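Like-Sm ribonucleoprotein core from Methanococcus vannielii probably binds RNA, as a ring-forming archaeal member of the snRNP Sm protein family that holds uridine nucleotides. Local coordinates of one contact, PDB 5MKI (chain A, 2.05 Å), residues His39-Leu44 and Val61-Asn66, beside the matching contact of the related putative snRNP Sm-like protein from Pyrococcus abyssi, PDB 1H64 (chain B, 1.90 Å), residues His37-Leu42 and Val61-Asn66. One frame, after least-squares fit of the local backbone (RMSD 0.33 Å); residues are numbered along the deposited sequences.

Structure 1 (5MKI); sequences HMNVAL and VVRGDN.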
loop_
_atom_site.group_PDB
_atom_site.type_symbol
_atom_site.label_atom_id
_atom_site.label_comp_id
_atom_site.label_asym_id
_atom_site.label_seq_id
_atom_site.Cartn_x
_atom_site.Cartn_y
_atom_site.Cartn_z
ATOM N N HIS A 39 -13.532 -2.558 -6.026
ATOM C CA HIS A 39 -12.593 -1.839 -5.173
ATOM C C HIS A 39 -13.267 -1.116 -4.013
ATOM O O HIS A 39 -12.565 -0.504 -3.199
ATOM C CB HIS A 39 -11.809 -0.821 -5.999
ATOM C CG HIS A 39 -11.044 -1.432 -7.127
ATOM N ND1 HIS A 39 -11.141 -0.975 -8.424
ATOM C CD2 HIS A 39 -10.182 -2.476 -7.155
ATOM C CE1 HIS A 39 -10.361 -1.705 -9.203
ATOM N NE2 HIS A 39 -9.768 -2.621 -8.459
ATOM N N MET A 40 -14.596 -1.157 -3.938
ATOM C CA MET A 40 -15.401 -0.333 -3.035
ATOM C C MET A 40 -15.311 1.160 -3.358
ATOM O O MET A 40 -15.578 1.989 -2.480
ATOM C CB MET A 40 -15.044 -0.576 -1.554
ATOM C CG MET A 40 -15.143 -2.046 -1.082
ATOM S SD MET A 40 -15.288 -2.312 0.721
ATOM C CE MET A 40 -16.546 -1.113 1.144
ATOM N N ASN A 41 -14.916 1.540 -4.585
ATOM C CA ASN A 41 -15.241 2.882 -5.058
ATOM C C ASN A 41 -16.764 3.040 -5.047
ATOM O O ASN A 41 -17.499 2.095 -5.339
ATOM C CB ASN A 41 -14.732 3.149 -6.485
ATOM C CG ASN A 41 -13.211 2.980 -6.661
ATOM O OD1 ASN A 41 -12.399 3.372 -5.829
ATOM N ND2 ASN A 41 -12.845 2.424 -7.789
ATOM N N VAL A 42 -17.251 4.233 -4.714
ATOM C CA VAL A 42 -18.696 4.477 -4.664
ATOM C C VAL A 42 -19.008 5.873 -5.198
ATOM O O VAL A 42 -18.288 6.844 -4.924
ATOM C CB VAL A 42 -19.275 4.290 -3.241
ATOM C CG1 VAL A 42 -19.001 2.888 -2.703
ATOM C CG2 VAL A 42 -18.727 5.337 -2.271
ATOM N N ALA A 43 -20.080 5.968 -5.985
ATOM C CA ALA A 43 -20.623 7.250 -6.418
ATOM C C ALA A 43 -21.820 7.583 -5.530
ATOM O O ALA A 43 -22.796 6.826 -5.496
ATOM C CB ALA A 43 -21.030 7.210 -7.890
ATOM N N LEU A 44 -21.731 8.691 -4.795
ATOM C CA LEU A 44 -22.765 9.101 -3.845
ATOM C C LEU A 44 -23.427 10.387 -4.326
ATOM O O LEU A 44 -22.750 11.406 -4.499
ATOM C CB LEU A 44 -22.182 9.324 -2.454
ATOM C CG LEU A 44 -21.519 8.150 -1.747
ATOM C CD1 LEU A 44 -20.778 8.638 -0.509
ATOM C CD2 LEU A 44 -22.578 7.121 -1.404
ATOM N N VAL A 61 -17.651 11.039 -5.868
ATOM C CA VAL A 61 -17.053 9.737 -6.137
ATOM C C VAL A 61 -15.940 9.527 -5.121
ATOM O O VAL A 61 -14.970 10.292 -5.093
ATOM C CB VAL A 61 -16.540 9.639 -7.578
ATOM C CG1 VAL A 61 -15.747 8.335 -7.788
ATOM C CG2 VAL A 61 -17.722 9.732 -8.537
ATOM N N VAL A 62 -16.111 8.523 -4.257
ATOM C CA VAL A 62 -15.199 8.243 -3.153
ATOM C C VAL A 62 -14.296 7.087 -3.556
ATOM O O VAL A 62 -14.773 6.070 -4.080
ATOM C CB VAL A 62 -15.964 7.900 -1.864
ATOM C CG1 VAL A 62 -14.991 7.662 -0.717
ATOM C CG2 VAL A 62 -17.013 9.001 -1.504
ATOM N N ARG A 63 -13.005 7.232 -3.304
ATOM C CA ARG A 63 -12.050 6.178 -3.644
ATOM C C ARG A 63 -12.056 5.102 -2.559
ATOM O O ARG A 63 -11.826 5.396 -1.378
ATOM C CB ARG A 63 -10.653 6.768 -3.828
ATOM C CG ARG A 63 -9.757 5.891 -4.682
ATOM C CD ARG A 63 -8.574 6.655 -5.261
ATOM N NE ARG A 63 -7.786 5.812 -6.156
ATOM C CZ ARG A 63 -6.865 4.945 -5.745
ATOM N NH1 ARG A 63 -6.610 4.825 -4.449
ATOM N NH2 ARG A 63 -6.180 4.223 -6.628
ATOM N N GLY A 64 -12.304 3.848 -2.962
ATOM C CA GLY A 64 -12.542 2.786 -1.989
ATOM C C GLY A 64 -11.396 2.505 -1.023
ATOM O O GLY A 64 -11.633 2.089 0.116
ATOM N N ASP A 65 -10.143 2.732 -1.447
ATOM C CA ASP A 65 -9.011 2.479 -0.555
ATOM C C ASP A 65 -9.050 3.337 0.702
ATOM O O ASP A 65 -8.327 3.045 1.662
ATOM C CB ASP A 65 -7.675 2.714 -1.275
ATOM C CG ASP A 65 -7.260 4.179 -1.274
ATOM O OD1 ASP A 65 -8.141 5.054 -1.434
ATOM O OD2 ASP A 65 -6.056 4.465 -1.102
ATOM N N ASN A 66 -9.854 4.399 0.716
ATOM C CA ASN A 66 -10.025 5.206 1.915
ATOM C C ASN A 66 -11.045 4.610 2.884
ATOM O O ASN A 66 -11.142 5.084 4.021
ATOM C CB ASN A 66 -10.460 6.634 1.541
ATOM C CG ASN A 66 -9.489 7.330 0.569
ATOM O OD1 ASN A 66 -8.378 7.674 0.944
ATOM N ND2 ASN A 66 -9.931 7.565 -0.671
#
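N41 takes the backbone N-H of G64 on its OD1, N to OD1 2.9 Å and nearly straight at 176°, while its ND2 is held by D37. Beside it, CG of R63 lies 3.8 Å from the same OD1. Strands 42-44 and 57-62 of the Sm fold run antiparallel here; V42 and V62 bond to each other through both backbone N-H groups, and CG2 of V42 meets CB of V62 at 3.8 Å. On that face the L44 side chain crosses V62, CD1 to CG2 3.9 Å. On the other face CB of A43 touches CG2 of V61 at 4.2 Å. M40, at positive phi (65°), packs on R63 of a neighbouring subunit. R63 is extended, its NH1 paired with D65 OD1 and its NH2 bonded to H39 O of another subunit. H39, N41, R63 and D65 belong to the UMP-binding site, empty in this chain.

Structure 2 (1H64); sequences HLNVVL and VIRGDN.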
loop_
_atom_site.group_PDB
_atom_site.type_symbol
_atom_site.label_atom_id
_atom_site.label_comp_id
_atom_site.label_asym_id
_atom_site.label_seq_id
_atom_site.Cartn_x
_atom_site.Cartn_y
_atom_site.Cartn_z
ATOM N N HIS B 37 -13.830 -2.447 -6.538
ATOM C CA HIS B 37 -12.784 -2.008 -5.602
ATOM C C HIS B 37 -13.426 -1.277 -4.424
ATOM O O HIS B 37 -12.751 -0.803 -3.513
ATOM C CB HIS B 37 -11.810 -1.061 -6.313
ATOM C CG HIS B 37 -11.259 -1.617 -7.582
ATOM N ND1 HIS B 37 -10.444 -2.729 -7.611
ATOM C CD2 HIS B 37 -11.458 -1.260 -8.873
ATOM C CE1 HIS B 37 -10.169 -3.037 -8.867
ATOM N NE2 HIS B 37 -10.773 -2.161 -9.653
ATOM N N LEU B 38 -14.752 -1.227 -4.447
ATOM C CA LEU B 38 -15.534 -0.534 -3.433
ATOM C C LEU B 38 -15.396 0.986 -3.543
ATOM O O LEU B 38 -15.549 1.718 -2.553
ATOM C CB LEU B 38 -15.196 -1.005 -2.022
ATOM C CG LEU B 38 -15.571 -2.466 -1.713
ATOM C CD1 LEU B 38 -15.219 -2.780 -0.274
ATOM C CD2 LEU B 38 -17.056 -2.702 -1.962
ATOM N N ASN B 39 -15.093 1.462 -4.747
ATOM C CA ASN B 39 -15.081 2.909 -4.973
ATOM C C ASN B 39 -16.595 3.125 -5.063
ATOM O O ASN B 39 -17.306 2.279 -5.624
ATOM C CB ASN B 39 -14.447 3.281 -6.314
ATOM C CG ASN B 39 -12.949 3.007 -6.352
ATOM O OD1 ASN B 39 -12.238 3.260 -5.381
ATOM N ND2 ASN B 39 -12.467 2.499 -7.487
ATOM N N VAL B 40 -17.107 4.216 -4.501
ATOM C CA VAL B 40 -18.553 4.437 -4.554
ATOM C C VAL B 40 -18.913 5.828 -5.045
ATOM O O VAL B 40 -18.087 6.743 -5.026
ATOM C CB VAL B 40 -19.228 4.197 -3.167
ATOM C CG1 VAL B 40 -19.066 2.727 -2.758
ATOM C CG2 VAL B 40 -18.624 5.120 -2.102
ATOM N N VAL B 41 -20.149 5.967 -5.522
ATOM C CA VAL B 41 -20.625 7.249 -6.026
ATOM C C VAL B 41 -21.869 7.608 -5.235
ATOM O O VAL B 41 -22.783 6.794 -5.126
ATOM C CB VAL B 41 -21.011 7.180 -7.528
ATOM C CG1 VAL B 41 -21.451 8.566 -7.998
ATOM C CG2 VAL B 41 -19.822 6.708 -8.371
ATOM N N LEU B 42 -21.888 8.809 -4.660
ATOM C CA LEU B 42 -23.041 9.250 -3.892
ATOM C C LEU B 42 -23.618 10.488 -4.566
ATOM O O LEU B 42 -22.884 11.249 -5.220
ATOM C CB LEU B 42 -22.635 9.627 -2.468
ATOM C CG LEU B 42 -21.894 8.593 -1.628
ATOM C CD1 LEU B 42 -21.613 9.200 -0.267
ATOM C CD2 LEU B 42 -22.717 7.341 -1.483
ATOM N N VAL B 61 -17.528 11.006 -6.147
ATOM C CA VAL B 61 -16.921 9.681 -6.316
ATOM C C VAL B 61 -15.874 9.555 -5.206
ATOM O O VAL B 61 -14.946 10.359 -5.139
ATOM C CB VAL B 61 -16.245 9.556 -7.692
ATOM C CG1 VAL B 61 -15.688 8.115 -7.877
ATOM C CG2 VAL B 61 -17.248 9.868 -8.785
ATOM N N ILE B 62 -16.048 8.560 -4.336
ATOM C CA ILE B 62 -15.165 8.307 -3.209
ATOM C C ILE B 62 -14.313 7.057 -3.481
ATOM O O ILE B 62 -14.857 6.003 -3.817
ATOM C CB ILE B 62 -15.990 8.043 -1.941
ATOM C CG1 ILE B 62 -16.890 9.262 -1.630
ATOM C CG2 ILE B 62 -15.073 7.795 -0.762
ATOM C CD1 ILE B 62 -17.830 9.021 -0.431
ATOM N N ARG B 63 -12.995 7.151 -3.324
ATOM C CA ARG B 63 -12.176 5.963 -3.585
ATOM C C ARG B 63 -12.216 4.996 -2.412
ATOM O O ARG B 63 -12.036 5.375 -1.258
ATOM C CB ARG B 63 -10.730 6.358 -3.932
ATOM C CG ARG B 63 -10.541 6.794 -5.416
ATOM C CD ARG B 63 -9.089 6.550 -5.840
ATOM N NE ARG B 63 -8.277 6.887 -4.694
ATOM C CZ ARG B 63 -7.312 6.144 -4.176
ATOM N NH1 ARG B 63 -6.957 4.969 -4.695
ATOM N NH2 ARG B 63 -6.754 6.572 -3.070
ATOM N N GLY B 64 -12.442 3.720 -2.713
ATOM C CA GLY B 64 -12.520 2.717 -1.657
ATOM C C GLY B 64 -11.313 2.519 -0.743
ATOM O O GLY B 64 -11.465 2.108 0.411
ATOM N N ASP B 65 -10.113 2.819 -1.234
ATOM C CA ASP B 65 -8.911 2.633 -0.433
ATOM C C ASP B 65 -8.892 3.455 0.855
ATOM O O ASP B 65 -8.167 3.128 1.797
ATOM C CB ASP B 65 -7.667 2.941 -1.271
ATOM C CG ASP B 65 -6.371 2.565 -0.551
ATOM O OD1 ASP B 65 -5.568 3.470 -0.230
ATOM O OD2 ASP B 65 -6.166 1.361 -0.297
ATOM N N ASN B 66 -9.687 4.521 0.892
ATOM C CA ASN B 66 -9.766 5.391 2.061
ATOM C C ASN B 66 -10.905 4.998 2.987
ATOM O O ASN B 66 -11.027 5.539 4.083
ATOM C CB ASN B 66 -10.012 6.838 1.622
ATOM C CG ASN B 66 -8.959 7.344 0.664
ATOM O OD1 ASN B 66 -7.807 7.540 1.042
ATOM N ND2 ASN B 66 -9.346 7.543 -0.584
HETATM O O HOH W 1 -9.746 2.620 -4.350
#
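N39 takes the backbone N-H of G64 on its OD1, N to OD1 2.7 Å at 160°, while its ND2 is held by D35. Beside it, CG of R63 lies 3.9 Å from the same OD1, and a water bridges this oxygen to the backbone N of D65. V40 and I62 bond to each other through both backbone N-H groups, and CG2 of V40 meets CB of I62 at 3.9 Å. On that face the L42 side chain crosses I62, CD1 to CD1 3.8 Å. On the other face CG2 of V41 touches CG2 of V61 at 4.1 Å. L38, at positive phi (71°), packs on R63 of a neighbouring subunit. R63 is bent at chi3 (-38°), and its NE bonds to V67 O of another subunit. An RNA site like that of relatives is probable at this loop pair of the heptamer.

Structure 1 against structure 2
M40(A) stands against L38(B) on coincident CB atoms. CG of each lies near the other, 0.9 Å apart, and SD of M40(A) and CD1 of L38(B) are 1.1 Å apart. Beyond that they part, because the thioether ends in CE, which has no counterpart in L38(B), whereas the leucine branches into CD2, which has none in M40(A). Both are buried, and both keep CB against the CA of G64(A) or G64(B).

At A43(A) against V41(B), CG1 and CG2 of V41(B) have no counterpart in A43(A); both residues are buried, and each keeps its touch on V61(A) or V61(B).

In V62(A) against I62(B) the branches match by place: CG2 of V62(A) and CG1 of I62(B) are 0.3 Å apart, and CG1 of V62(A) and CG2 of I62(B) 0.2 Å apart. The touches on V42(A)/V40(B) and on L44(A)/L42(B) persist.

R63(A) and R63(B) take different courses, chi1 -158° against -81° and chi3 -176° against -38°, leaving the CZ atoms 2.0 Å apart; D65(A) also lies differently from D65(B). The turned chain of R63(B) leaves the places of CG, NE, CZ and NH2 of R63(A). In both, CG still touches OD1 of N41(A)/N39(B), NH1 touches CB of D65(A)/D65(B), and CB touches ND2 of N66(A)/N66(B).

The CA atoms coincide within the error; the side chains of N41(A), V42(A), V61(A) and their counterparts keep their places, and the hydrogen bond from G64(A) N to N41(A) OD1 recurs from G64(B) N to N39(B) OD1.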